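PDB 4GAX: amorpha-4,11-diene synthase from Artemisia annua, which probably cyclises farnesyl diphosphate to a sesquiterpene with loss of diphosphate, in this case as an engineered alpha-bisabolol synthase variant. Local coordinates for residues Leu532-Ala537 and Glu547-Leu552; Pro34-Asp39 and Thr543-Glu548; Asn141-Ser146 and Glu174-Asp179; Leu161-Ala166 and Glu178-Phe183. One frame throughout, in Å; residues are numbered along the deposited sequence.

Contact 1: Leu532-Ala537 and Glu547-Leu552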
loop_
_atom_site.group_PDB
_atom_site.type_symbol
_atom_site.label_atom_id
_atom_site.label_comp_id
_atom_site.label_asym_id
_atom_site.label_seq_id
_atom_site.Cartn_x
_atom_site.Cartn_y
_atom_site.Cartn_z
ATOM N N LEU A 532 -2.765 -3.789 -3.345
ATOM C CA LEU A 532 -3.570 -4.552 -4.316
ATOM C C LEU A 532 -3.464 -6.039 -4.031
ATOM O O LEU A 532 -4.408 -6.800 -4.276
ATOM C CB LEU A 532 -3.131 -4.276 -5.760
ATOM C CG LEU A 532 -3.186 -2.838 -6.303
ATOM C CD1 LEU A 532 -2.364 -2.713 -7.597
ATOM C CD2 LEU A 532 -4.612 -2.413 -6.539
ATOM N N ASP A 533 -2.316 -6.449 -3.495
ATOM C CA ASP A 533 -2.103 -7.856 -3.156
ATOM C C ASP A 533 -3.034 -8.288 -2.028
ATOM O O ASP A 533 -3.433 -9.446 -1.967
ATOM C CB ASP A 533 -0.639 -8.104 -2.765
ATOM C CG ASP A 533 -0.184 -9.524 -3.076
ATOM O OD1 ASP A 533 -0.584 -10.075 -4.133
ATOM O OD2 ASP A 533 0.574 -10.090 -2.264
ATOM N N VAL A 534 -3.379 -7.353 -1.142
ATOM C CA VAL A 534 -4.327 -7.605 -0.054
ATOM C C VAL A 534 -5.756 -7.483 -0.563
ATOM O O VAL A 534 -6.636 -8.294 -0.241
ATOM C CB VAL A 534 -4.125 -6.586 1.095
ATOM C CG1 VAL A 534 -5.313 -6.615 2.055
ATOM C CG2 VAL A 534 -2.809 -6.880 1.831
ATOM N N LEU A 535 -5.989 -6.456 -1.365
ATOM C CA LEU A 535 -7.302 -6.247 -1.965
ATOM C C LEU A 535 -7.764 -7.499 -2.712
ATOM O O LEU A 535 -8.890 -7.966 -2.532
ATOM C CB LEU A 535 -7.241 -5.063 -2.934
ATOM C CG LEU A 535 -8.417 -4.086 -2.966
ATOM C CD1 LEU A 535 -8.621 -3.514 -4.370
ATOM C CD2 LEU A 535 -9.690 -4.713 -2.420
ATOM N N TYR A 536 -6.878 -8.054 -3.534
ATOM C CA TYR A 536 -7.262 -9.172 -4.385
ATOM C C TYR A 536 -6.656 -10.508 -3.950
ATOM O O TYR A 536 -6.294 -11.326 -4.791
ATOM C CB TYR A 536 -6.900 -8.866 -5.842
ATOM C CG TYR A 536 -7.584 -7.624 -6.373
ATOM C CD1 TYR A 536 -6.847 -6.511 -6.755
ATOM C CD2 TYR A 536 -8.970 -7.561 -6.477
ATOM C CE1 TYR A 536 -7.465 -5.371 -7.236
ATOM C CE2 TYR A 536 -9.598 -6.420 -6.952
ATOM C CZ TYR A 536 -8.840 -5.330 -7.332
ATOM O OH TYR A 536 -9.456 -4.194 -7.806
ATOM N N ALA A 537 -6.574 -10.735 -2.640
ATOM C CA ALA A 537 -5.897 -11.920 -2.095
ATOM C C ALA A 537 -6.481 -13.274 -2.537
ATOM O O ALA A 537 -5.788 -14.072 -3.177
ATOM C CB ALA A 537 -5.818 -11.841 -0.572
ATOM N N GLU A 547 -11.555 -14.208 5.211
ATOM C CA GLU A 547 -11.101 -14.220 6.600
ATOM C C GLU A 547 -9.732 -13.547 6.711
ATOM O O GLU A 547 -9.433 -12.877 7.703
ATOM C CB GLU A 547 -11.019 -15.657 7.120
ATOM C CG GLU A 547 -10.637 -15.788 8.597
ATOM C CD GLU A 547 -11.841 -15.750 9.534
ATOM O OE1 GLU A 547 -11.671 -16.064 10.734
ATOM O OE2 GLU A 547 -12.954 -15.407 9.073
ATOM N N GLU A 548 -8.914 -13.723 5.677
ATOM C CA GLU A 548 -7.587 -13.136 5.639
ATOM C C GLU A 548 -7.715 -11.617 5.776
ATOM O O GLU A 548 -7.115 -11.012 6.666
ATOM C CB GLU A 548 -6.877 -13.522 4.336
ATOM C CG GLU A 548 -5.365 -13.633 4.440
ATOM C CD GLU A 548 -4.743 -14.408 3.276
ATOM O OE1 GLU A 548 -4.850 -13.949 2.117
ATOM O OE2 GLU A 548 -4.146 -15.481 3.524
ATOM N N TYR A 549 -8.529 -11.017 4.914
ATOM C CA TYR A 549 -8.755 -9.575 4.938
ATOM C C TYR A 549 -9.403 -9.139 6.254
ATOM O O TYR A 549 -9.049 -8.095 6.812
ATOM C CB TYR A 549 -9.631 -9.167 3.746
ATOM C CG TYR A 549 -9.841 -7.675 3.581
ATOM C CD1 TYR A 549 -9.109 -6.949 2.645
ATOM C CD2 TYR A 549 -10.785 -6.996 4.347
ATOM C CE1 TYR A 549 -9.300 -5.578 2.488
ATOM C CE2 TYR A 549 -10.986 -5.635 4.200
ATOM C CZ TYR A 549 -10.248 -4.931 3.270
ATOM O OH TYR A 549 -10.463 -3.578 3.133
ATOM N N LYS A 550 -10.352 -9.932 6.746
ATOM C CA LYS A 550 -11.071 -9.562 7.963
ATOM C C LYS A 550 -10.127 -9.462 9.157
ATOM O O LYS A 550 -10.220 -8.532 9.961
ATOM C CB LYS A 550 -12.187 -10.552 8.282
ATOM C CG LYS A 550 -13.178 -10.016 9.316
ATOM C CD LYS A 550 -13.688 -11.105 10.243
ATOM C CE LYS A 550 -14.439 -12.188 9.488
ATOM N NZ LYS A 550 -14.944 -13.246 10.416
ATOM N N ASN A 551 -9.217 -10.419 9.282
ATOM C CA ASN A 551 -8.334 -10.410 10.439
ATOM C C ASN A 551 -7.237 -9.363 10.377
ATOM O O ASN A 551 -6.749 -8.924 11.417
ATOM C CB ASN A 551 -7.783 -11.802 10.741
ATOM C CG ASN A 551 -8.785 -12.660 11.489
ATOM O OD1 ASN A 551 -8.801 -12.694 12.726
ATOM N ND2 ASN A 551 -9.644 -13.344 10.741
ATOM N N LEU A 552 -6.855 -8.965 9.165
ATOM C CA LEU A 552 -5.930 -7.855 8.998
ATOM C C LEU A 552 -6.562 -6.598 9.579
ATOM O O LEU A 552 -5.900 -5.839 10.299
ATOM C CB LEU A 552 -5.585 -7.625 7.517
ATOM C CG LEU A 552 -4.763 -8.705 6.804
ATOM C CD1 LEU A 552 -4.553 -8.323 5.352
ATOM C CD2 LEU A 552 -3.417 -8.948 7.486
#
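Val534 meets Tyr549 and Leu552 in a small apolar helix-to-helix contact, made where helix 519-535 ends and helix 547-557 begins. Both belong to the all-helical terpene synthase fold, and the loop between them probably corresponds to the one that in relatives helps to close the active site. Val534, in the last turn of its helix, presents CG1 to both partners. With CG1 anti to the backbone N (chi1 166°), that methyl lies 3.9 Å from CD1 of the Tyr549 ring, which it approaches obliquely, and 3.8 Å from CD1 of Leu552. The valine and leucine reach tip to tip, whereas valine and tyrosine cross at about a right angle. A short branched residue suits this place because the backbones come fairly close, with the CA atoms of Val534 and Tyr549 7.0 Å apart. Helix 282-292 contributes Phe287, which stands edge-to-face with Tyr549 and also touches Leu552, and Lys212 packs on Val534 from a loop. After Tyr536 has left helical geometry, Ala537 turns its CB toward the following helix and rests 3.6 Å from Glu548 OE1, a plain van der Waals touch at an exposed margin. Within the first turn of helix 547-557, Lys550 NZ forms a weak salt bridge with Glu547 OE2, and the carbonyl O of Glu547 is gripped twice, from opposite faces of its plane. One grip is the backbone N of Asn551; the other is Asn551 ND2, 3.1 Å from Glu547 O in a nearly straight bond of 172°.

Contact 2: Pro34-Asp39 and Thr543-Glu548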
loop_
_atom_site.group_PDB
_atom_site.type_symbol
_atom_site.label_atom_id
_atom_site.label_comp_id
_atom_site.label_asym_id
_atom_site.label_seq_id
_atom_site.Cartn_x
_atom_site.Cartn_y
_atom_site.Cartn_z
ATOM N N PRO A 34 -25.087 -6.595 4.588
ATOM C CA PRO A 34 -24.818 -5.471 5.504
ATOM C C PRO A 34 -23.342 -5.426 5.941
ATOM O O PRO A 34 -22.626 -6.420 5.753
ATOM C CB PRO A 34 -25.739 -5.756 6.702
ATOM C CG PRO A 34 -26.090 -7.217 6.598
ATOM C CD PRO A 34 -26.065 -7.553 5.136
ATOM N N SER A 35 -22.875 -4.293 6.471
ATOM C CA SER A 35 -21.507 -4.232 6.998
ATOM C C SER A 35 -21.402 -5.264 8.119
ATOM O O SER A 35 -22.352 -5.439 8.903
ATOM C CB SER A 35 -21.183 -2.846 7.548
ATOM O OG SER A 35 -19.918 -2.832 8.197
ATOM N N ILE A 36 -20.275 -5.967 8.189
ATOM C CA ILE A 36 -20.131 -7.011 9.201
ATOM C C ILE A 36 -19.716 -6.403 10.540
ATOM O O ILE A 36 -19.721 -7.075 11.574
ATOM C CB ILE A 36 -19.134 -8.099 8.764
ATOM C CG1 ILE A 36 -17.705 -7.551 8.726
ATOM C CG2 ILE A 36 -19.533 -8.669 7.408
ATOM C CD1 ILE A 36 -16.765 -8.250 9.706
ATOM N N TRP A 37 -19.386 -5.116 10.515
ATOM C CA TRP A 37 -18.795 -4.452 11.668
ATOM C C TRP A 37 -19.814 -3.822 12.617
ATOM O O TRP A 37 -19.496 -3.530 13.771
ATOM C CB TRP A 37 -17.798 -3.406 11.180
ATOM C CG TRP A 37 -16.787 -4.011 10.266
ATOM C CD1 TRP A 37 -16.768 -3.954 8.897
ATOM C CD2 TRP A 37 -15.654 -4.803 10.651
ATOM N NE1 TRP A 37 -15.686 -4.654 8.411
ATOM C CE2 TRP A 37 -14.985 -5.180 9.467
ATOM C CE3 TRP A 37 -15.138 -5.222 11.881
ATOM C CZ2 TRP A 37 -13.829 -5.962 9.481
ATOM C CZ3 TRP A 37 -13.991 -5.996 11.891
ATOM C CH2 TRP A 37 -13.349 -6.357 10.701
ATOM N N GLY A 38 -21.039 -3.614 12.145
ATOM C CA GLY A 38 -22.061 -3.006 12.984
ATOM C C GLY A 38 -21.703 -1.591 13.414
ATOM O O GLY A 38 -21.200 -0.806 12.609
ATOM N N ASP A 39 -21.944 -1.269 14.684
ATOM C CA ASP A 39 -21.719 0.085 15.195
ATOM C C ASP A 39 -20.479 0.217 16.095
ATOM O O ASP A 39 -20.315 1.231 16.792
ATOM C CB ASP A 39 -22.961 0.579 15.951
ATOM C CG ASP A 39 -24.166 0.779 15.039
ATOM O OD1 ASP A 39 -25.302 0.497 15.484
ATOM O OD2 ASP A 39 -23.977 1.226 13.883
ATOM N N THR A 543 -17.471 -7.050 -1.588
ATOM C CA THR A 543 -18.833 -7.571 -1.485
ATOM C C THR A 543 -18.774 -8.791 -0.577
ATOM O O THR A 543 -19.503 -8.890 0.413
ATOM C CB THR A 543 -19.382 -7.990 -2.857
ATOM O OG1 THR A 543 -18.840 -9.267 -3.222
ATOM C CG2 THR A 543 -19.009 -6.960 -3.910
ATOM N N ALA A 544 -17.894 -9.722 -0.935
ATOM C CA ALA A 544 -17.493 -10.787 -0.033
ATOM C C ALA A 544 -16.483 -10.188 0.931
ATOM O O ALA A 544 -16.252 -8.980 0.926
ATOM C CB ALA A 544 -16.871 -11.935 -0.804
ATOM N N MET A 545 -15.884 -11.027 1.763
ATOM C CA MET A 545 -14.782 -10.594 2.609
ATOM C C MET A 545 -14.066 -11.809 3.162
ATOM O O MET A 545 -14.572 -12.476 4.070
ATOM C CB MET A 545 -15.258 -9.718 3.767
ATOM C CG MET A 545 -14.117 -9.244 4.654
ATOM S SD MET A 545 -14.633 -8.555 6.234
ATOM C CE MET A 545 -13.917 -6.930 6.103
ATOM N N GLY A 546 -12.892 -12.098 2.609
ATOM C CA GLY A 546 -12.096 -13.221 3.064
ATOM C C GLY A 546 -11.686 -13.075 4.519
ATOM O O GLY A 546 -11.499 -11.953 5.007
ATOM N N GLU A 547 -11.555 -14.208 5.211
ATOM C CA GLU A 547 -11.101 -14.220 6.600
ATOM C C GLU A 547 -9.732 -13.547 6.711
ATOM O O GLU A 547 -9.433 -12.877 7.703
ATOM C CB GLU A 547 -11.019 -15.657 7.120
ATOM C CG GLU A 547 -10.637 -15.788 8.597
ATOM C CD GLU A 547 -11.841 -15.750 9.534
ATOM O OE1 GLU A 547 -11.671 -16.064 10.734
ATOM O OE2 GLU A 547 -12.954 -15.407 9.073
ATOM N N GLU A 548 -8.914 -13.723 5.677
ATOM C CA GLU A 548 -7.587 -13.136 5.639
ATOM C C GLU A 548 -7.715 -11.617 5.776
ATOM O O GLU A 548 -7.115 -11.012 6.666
ATOM C CB GLU A 548 -6.877 -13.522 4.336
ATOM C CG GLU A 548 -5.365 -13.633 4.440
ATOM C CD GLU A 548 -4.743 -14.408 3.276
ATOM O OE1 GLU A 548 -4.850 -13.949 2.117
ATOM O OE2 GLU A 548 -4.146 -15.481 3.524
#
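A Met-aromatic contact between Met545 and Trp37 ties the loop before helix 52-71 to the loop that leads into helix 547-557. The Met545 sulfur lies obliquely to the indole, SD being 5.3 Å from the centroid of the six-membered ring. Its methyl touches more closely: CE comes to the indole edge, near the ring plane, 3.5 Å from CZ2 of Trp37. A bend at chi3 (-122°) turns that methyl to the edge, while SD rests 4.1 Å from CG1 of Ile36. A long, flexible thioether suits the place, setting its sulfur by Ile36 and its methyl by the indole. In the terpene synthase fold the N-terminal segment runs back across the C-terminal helical domain, here joining segments 504 residues apart at their closest ends. Ile36 suits the site because its CD1 also covers one indole face, 3.5 Å above its plane and over the centre. Were Met545 replaced by an alanine, the indole edge and Ile36 would probably lose the methyl and sulfur, opening a gap between the loops. Along the same edge, Trp37 NE1 donates to Glu284 OE2 from helix 282-292. An ST turn shapes the chain here: Trp37 N donates to Ser35 OG at 3.3 Å.

Contact 3: Asn141-Ser146 and Glu174-Asp179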
loop_
_atom_site.group_PDB
_atom_site.type_symbol
_atom_site.label_atom_id
_atom_site.label_comp_id
_atom_site.label_asym_id
_atom_site.label_seq_id
_atom_site.Cartn_x
_atom_site.Cartn_y
_atom_site.Cartn_z
ATOM N N ASN A 141 30.121 -11.872 -3.985
ATOM C CA ASN A 141 30.851 -12.766 -3.083
ATOM C C ASN A 141 29.976 -13.587 -2.132
ATOM O O ASN A 141 30.461 -14.170 -1.159
ATOM C CB ASN A 141 31.979 -12.028 -2.364
ATOM C CG ASN A 141 33.045 -11.538 -3.331
ATOM O OD1 ASN A 141 33.573 -12.306 -4.149
ATOM N ND2 ASN A 141 33.349 -10.247 -3.262
ATOM N N HIS A 142 28.678 -13.635 -2.420
ATOM C CA HIS A 142 27.815 -14.645 -1.797
ATOM C C HIS A 142 27.994 -15.977 -2.532
ATOM O O HIS A 142 27.571 -17.029 -2.051
ATOM C CB HIS A 142 26.350 -14.215 -1.842
ATOM C CG HIS A 142 25.990 -13.234 -0.777
ATOM N ND1 HIS A 142 26.559 -11.982 -0.699
ATOM C CD2 HIS A 142 25.139 -13.330 0.272
ATOM C CE1 HIS A 142 26.063 -11.342 0.349
ATOM N NE2 HIS A 142 25.202 -12.141 0.954
ATOM N N LYS A 143 28.651 -15.928 -3.692
ATOM C CA LYS A 143 28.861 -17.136 -4.494
ATOM C C LYS A 143 30.320 -17.565 -4.529
ATOM O O LYS A 143 31.228 -16.730 -4.439
ATOM C CB LYS A 143 28.360 -16.918 -5.921
ATOM C CG LYS A 143 26.932 -16.415 -5.974
ATOM C CD LYS A 143 26.036 -17.337 -6.775
ATOM C CE LYS A 143 25.794 -16.792 -8.172
ATOM N NZ LYS A 143 24.548 -17.352 -8.768
ATOM N N ASP A 144 30.516 -18.874 -4.680
ATOM C CA ASP A 144 31.819 -19.489 -4.918
ATOM C C ASP A 144 32.564 -18.940 -6.118
ATOM O O ASP A 144 32.024 -18.161 -6.898
ATOM C CB ASP A 144 31.610 -20.969 -5.233
ATOM C CG ASP A 144 31.677 -21.827 -4.018
ATOM O OD1 ASP A 144 32.082 -21.305 -2.955
ATOM O OD2 ASP A 144 31.342 -23.024 -4.127
ATOM N N GLU A 145 33.804 -19.400 -6.277
ATOM C CA GLU A 145 34.537 -19.225 -7.525
ATOM C C GLU A 145 33.790 -19.969 -8.645
ATOM O O GLU A 145 33.841 -19.581 -9.813
ATOM C CB GLU A 145 35.955 -19.783 -7.372
ATOM C CG GLU A 145 36.904 -19.455 -8.517
ATOM C CD GLU A 145 38.136 -20.358 -8.534
ATOM O OE1 GLU A 145 38.725 -20.597 -7.454
ATOM O OE2 GLU A 145 38.512 -20.836 -9.628
ATOM N N SER A 146 33.083 -21.031 -8.261
ATOM C CA SER A 146 32.268 -21.837 -9.171
ATOM C C SER A 146 30.947 -21.165 -9.532
ATOM O O SER A 146 30.255 -21.580 -10.465
ATOM C CB SER A 146 31.974 -23.200 -8.540
ATOM O OG SER A 146 33.154 -23.981 -8.458
ATOM N N GLU A 174 18.001 -9.019 -13.103
ATOM C CA GLU A 174 19.003 -9.222 -12.054
ATOM C C GLU A 174 19.110 -10.697 -11.672
ATOM O O GLU A 174 18.492 -11.154 -10.706
ATOM C CB GLU A 174 18.725 -8.306 -10.851
ATOM C CG GLU A 174 18.908 -6.834 -11.251
ATOM C CD GLU A 174 18.621 -5.849 -10.143
ATOM O OE1 GLU A 174 17.719 -6.107 -9.308
ATOM O OE2 GLU A 174 19.296 -4.793 -10.115
ATOM N N ILE A 175 19.905 -11.426 -12.456
ATOM C CA ILE A 175 19.952 -12.876 -12.373
ATOM C C ILE A 175 20.473 -13.352 -11.029
ATOM O O ILE A 175 20.042 -14.407 -10.529
ATOM C CB ILE A 175 20.837 -13.491 -13.482
ATOM C CG1 ILE A 175 20.638 -12.754 -14.799
ATOM C CG2 ILE A 175 20.533 -14.981 -13.669
ATOM C CD1 ILE A 175 21.932 -12.285 -15.439
ATOM N N ILE A 176 21.405 -12.604 -10.440
ATOM C CA ILE A 176 21.941 -13.046 -9.152
ATOM C C ILE A 176 20.850 -13.085 -8.074
ATOM O O ILE A 176 20.876 -13.957 -7.188
ATOM C CB ILE A 176 23.192 -12.272 -8.681
ATOM C CG1 ILE A 176 23.821 -12.984 -7.481
ATOM C CG2 ILE A 176 22.847 -10.819 -8.315
ATOM C CD1 ILE A 176 25.319 -12.833 -7.377
ATOM N N LEU A 177 19.870 -12.183 -8.171
ATOM C CA LEU A 177 18.740 -12.208 -7.226
ATOM C C LEU A 177 17.618 -13.178 -7.623
ATOM O O LEU A 177 16.914 -13.715 -6.753
ATOM C CB LEU A 177 18.168 -10.812 -6.991
ATOM C CG LEU A 177 19.115 -9.834 -6.303
ATOM C CD1 LEU A 177 18.475 -8.440 -6.312
ATOM C CD2 LEU A 177 19.429 -10.261 -4.892
ATOM N N GLU A 178 17.411 -13.394 -8.920
ATOM C CA GLU A 178 16.556 -14.515 -9.310
ATOM C C GLU A 178 17.143 -15.818 -8.724
ATOM O O GLU A 178 16.437 -16.628 -8.113
ATOM C CB GLU A 178 16.468 -14.625 -10.841
ATOM C CG GLU A 178 15.809 -13.434 -11.514
ATOM C CD GLU A 178 14.350 -13.273 -11.122
ATOM O OE1 GLU A 178 13.689 -14.301 -10.819
ATOM O OE2 GLU A 178 13.864 -12.114 -11.132
ATOM N N ASP A 179 18.443 -16.010 -8.917
ATOM C CA ASP A 179 19.133 -17.173 -8.360
ATOM C C ASP A 179 18.999 -17.226 -6.843
ATOM O O ASP A 179 18.719 -18.285 -6.266
ATOM C CB ASP A 179 20.617 -17.140 -8.740
ATOM C CG ASP A 179 20.850 -17.460 -10.213
ATOM O OD1 ASP A 179 19.880 -17.873 -10.892
ATOM O OD2 ASP A 179 22.004 -17.320 -10.686
#
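Lys143 reaches from a loop across the side of Ile176 to a salt bridge with Asp179, joining that loop to the first turns of helix 175-194 at the surface of the helical N-terminal terpene synthase domain. Its CB leaves the backbone facing the helix, and CG comes 4.2 Å from the CD1 methyl of Ile176. The chain then bends at chi2 (-122°) and again at chi3 (-101°), so that CE of Lys143 returns to within 4.1 Å of Ile176 CD1 instead of running straight past it. Lysine and isoleucine slide by one another in opposite directions, hydrocarbon against hydrocarbon. Ile176 can offer CD1 because its CG1 stands anti to the backbone N (chi1 -169°). The long aliphatic stem with a charge at its end is what the place asks for: hydrocarbon beside the isoleucine, ammonium beyond it. The lysine also makes a cation-pi contact with Phe149. A serine in place of Lys143 would probably leave the Asp179 carboxylate without its mate on the loop and would be likely to remove the lysine stem from Ile176 CD1. At the tip, crossing the aspartate at about a right angle, Lys143 NZ stands 3.2 Å from Asp179 OD2.

Contact 4: Leu161-Ala166 and Glu178-Phe183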
loop_
_atom_site.group_PDB
_atom_site.type_symbol
_atom_site.label_atom_id
_atom_site.label_comp_id
_atom_site.label_asym_id
_atom_site.label_seq_id
_atom_site.Cartn_x
_atom_site.Cartn_y
_atom_site.Cartn_z
ATOM N N LEU A 161 17.632 -15.403 5.551
ATOM C CA LEU A 161 16.429 -14.586 5.554
ATOM C C LEU A 161 16.674 -13.181 5.037
ATOM O O LEU A 161 15.843 -12.647 4.301
ATOM C CB LEU A 161 15.833 -14.519 6.963
ATOM C CG LEU A 161 14.661 -15.438 7.268
ATOM C CD1 LEU A 161 14.251 -15.232 8.722
ATOM C CD2 LEU A 161 13.499 -15.132 6.317
ATOM N N GLU A 162 17.791 -12.563 5.429
ATOM C CA GLU A 162 18.094 -11.217 4.940
ATOM C C GLU A 162 18.270 -11.221 3.426
ATOM O O GLU A 162 17.886 -10.265 2.734
ATOM C CB GLU A 162 19.355 -10.633 5.605
ATOM C CG GLU A 162 19.188 -10.241 7.067
ATOM C CD GLU A 162 20.463 -9.633 7.669
ATOM O OE1 GLU A 162 21.545 -9.741 7.040
ATOM O OE2 GLU A 162 20.379 -9.036 8.767
ATOM N N LEU A 163 18.861 -12.291 2.907
ATOM C CA LEU A 163 19.088 -12.393 1.467
ATOM C C LEU A 163 17.764 -12.582 0.735
ATOM O O LEU A 163 17.511 -11.951 -0.302
ATOM C CB LEU A 163 20.040 -13.560 1.164
ATOM C CG LEU A 163 20.219 -13.915 -0.313
ATOM C CD1 LEU A 163 20.808 -12.746 -1.122
ATOM C CD2 LEU A 163 21.123 -15.152 -0.419
ATOM N N TYR A 164 16.916 -13.443 1.285
ATOM C CA TYR A 164 15.593 -13.660 0.722
ATOM C C TYR A 164 14.837 -12.322 0.633
ATOM O O TYR A 164 14.287 -11.970 -0.416
ATOM C CB TYR A 164 14.822 -14.680 1.556
ATOM C CG TYR A 164 13.345 -14.741 1.228
ATOM C CD1 TYR A 164 12.873 -15.511 0.166
ATOM C CD2 TYR A 164 12.417 -14.028 1.985
ATOM C CE1 TYR A 164 11.485 -15.555 -0.138
ATOM C CE2 TYR A 164 11.043 -14.067 1.690
ATOM C CZ TYR A 164 10.587 -14.826 0.635
ATOM O OH TYR A 164 9.227 -14.851 0.361
ATOM N N GLU A 165 14.837 -11.566 1.722
ATOM C CA GLU A 165 14.114 -10.298 1.726
ATOM C C GLU A 165 14.674 -9.332 0.689
ATOM O O GLU A 165 13.903 -8.610 0.036
ATOM C CB GLU A 165 14.093 -9.649 3.122
ATOM C CG GLU A 165 13.450 -10.502 4.216
ATOM C CD GLU A 165 11.936 -10.664 4.043
ATOM O OE1 GLU A 165 11.387 -10.227 3.002
ATOM O OE2 GLU A 165 11.282 -11.226 4.959
ATOM N N ALA A 166 15.996 -9.320 0.522
ATOM C CA ALA A 166 16.614 -8.463 -0.505
ATOM C C ALA A 166 16.113 -8.765 -1.932
ATOM O O ALA A 166 15.978 -7.847 -2.774
ATOM C CB ALA A 166 18.124 -8.578 -0.447
ATOM N N GLU A 178 17.411 -13.394 -8.920
ATOM C CA GLU A 178 16.556 -14.515 -9.310
ATOM C C GLU A 178 17.143 -15.818 -8.724
ATOM O O GLU A 178 16.437 -16.628 -8.113
ATOM C CB GLU A 178 16.468 -14.625 -10.841
ATOM C CG GLU A 178 15.809 -13.434 -11.514
ATOM C CD GLU A 178 14.350 -13.273 -11.122
ATOM O OE1 GLU A 178 13.689 -14.301 -10.819
ATOM O OE2 GLU A 178 13.864 -12.114 -11.132
ATOM N N ASP A 179 18.443 -16.010 -8.917
ATOM C CA ASP A 179 19.133 -17.173 -8.360
ATOM C C ASP A 179 18.999 -17.226 -6.843
ATOM O O ASP A 179 18.719 -18.285 -6.266
ATOM C CB ASP A 179 20.617 -17.140 -8.740
ATOM C CG ASP A 179 20.850 -17.460 -10.213
ATOM O OD1 ASP A 179 19.880 -17.873 -10.892
ATOM O OD2 ASP A 179 22.004 -17.320 -10.686
ATOM N N ALA A 180 19.204 -16.089 -6.193
ATOM C CA ALA A 180 19.165 -16.053 -4.728
ATOM C C ALA A 180 17.773 -16.372 -4.206
ATOM O O ALA A 180 17.619 -16.936 -3.116
ATOM C CB ALA A 180 19.645 -14.696 -4.202
ATOM N N LEU A 181 16.748 -16.016 -4.981
ATOM C CA LEU A 181 15.375 -16.261 -4.548
ATOM C C LEU A 181 15.102 -17.764 -4.539
ATOM O O LEU A 181 14.547 -18.306 -3.577
ATOM C CB LEU A 181 14.372 -15.534 -5.455
ATOM C CG LEU A 181 12.892 -15.813 -5.124
ATOM C CD1 LEU A 181 12.593 -15.557 -3.633
ATOM C CD2 LEU A 181 11.944 -14.983 -5.997
ATOM N N VAL A 182 15.521 -18.446 -5.599
ATOM C CA VAL A 182 15.352 -19.896 -5.683
ATOM C C VAL A 182 16.119 -20.607 -4.562
ATOM O O VAL A 182 15.589 -21.511 -3.911
ATOM C CB VAL A 182 15.803 -20.427 -7.066
ATOM C CG1 VAL A 182 15.842 -21.958 -7.079
ATOM C CG2 VAL A 182 14.872 -19.905 -8.151
ATOM N N PHE A 183 17.356 -20.176 -4.333
ATOM C CA PHE A 183 18.235 -20.764 -3.317
ATOM C C PHE A 183 17.645 -20.591 -1.901
ATOM O O PHE A 183 17.427 -21.561 -1.174
ATOM C CB PHE A 183 19.628 -20.116 -3.440
ATOM C CG PHE A 183 20.618 -20.550 -2.384
ATOM C CD1 PHE A 183 21.301 -21.755 -2.505
ATOM C CD2 PHE A 183 20.893 -19.731 -1.299
ATOM C CE1 PHE A 183 22.214 -22.149 -1.539
ATOM C CE2 PHE A 183 21.811 -20.119 -0.326
ATOM C CZ PHE A 183 22.469 -21.324 -0.449
#
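Leu163 and Tyr164 face Ala180 and Leu181, making two side-by-side apolar pairs between neighbouring helices. The leucine fork closes on the single methyl of the alanine: Leu163 CD1 lies 3.8 Å from Ala180 CB, with CG at 4.0 Å and CD2 at 4.1 Å from the same atom. Next to it, Leu181 CD1 approaches the Tyr164 ring obliquely, 3.7 Å from its CE1 and 3.8 Å from its CD1. The carbon atoms that meet here are all apolar, which suits a largely buried seam. The helices come close, the CA atoms of Tyr164 and Leu181 being 5.9 Å apart, and a residue as small as Ala180 fits such a narrow approach. These are helices 157-167 and 175-194, which run roughly antiparallel as a helical hairpin within the N-terminal terpene synthase domain, an all-helical barrel in this family. Placement of the tyrosine begins with its torsion: CG anti to the backbone N (chi1 167°) brings the ring to Leu181 CD1. Its hydroxyl is held by a hydrogen bond between Tyr164 OH and the carbonyl O of Ala209, from helix 200-211, whose Leu210 also touches the tyrosine side chain. Further out, Thr184, one turn on from Ala180, packs against both Leu163 and Tyr164; Phe139 and Ser121 also touch Leu163, and Arg170 of the connecting loop lies on Leu181.

The four contacts fall into two pairs. Contacts 1 and 2 lie about 12 Å apart between centres, share Glu547 and Glu548, and touch through Lys550, whose CG is 3.7 Å from Met545 SD and whose O is 3.9 Å from Trp37 CH2; helix 547-557 is thus packed by both. Contacts 3 and 4, with centres about 10 Å apart, share Glu178 and Asp179 and use successive turns of helix 175-194. The pairs are well separated: contacts 2 and 3 lie on opposite sides of the chain's centre, their centres about 46 Å apart, and contacts 1 and 4 are about 25 Å apart between centres. The first pair involves loops that, as in relatives, probably lie near the active-site entrance.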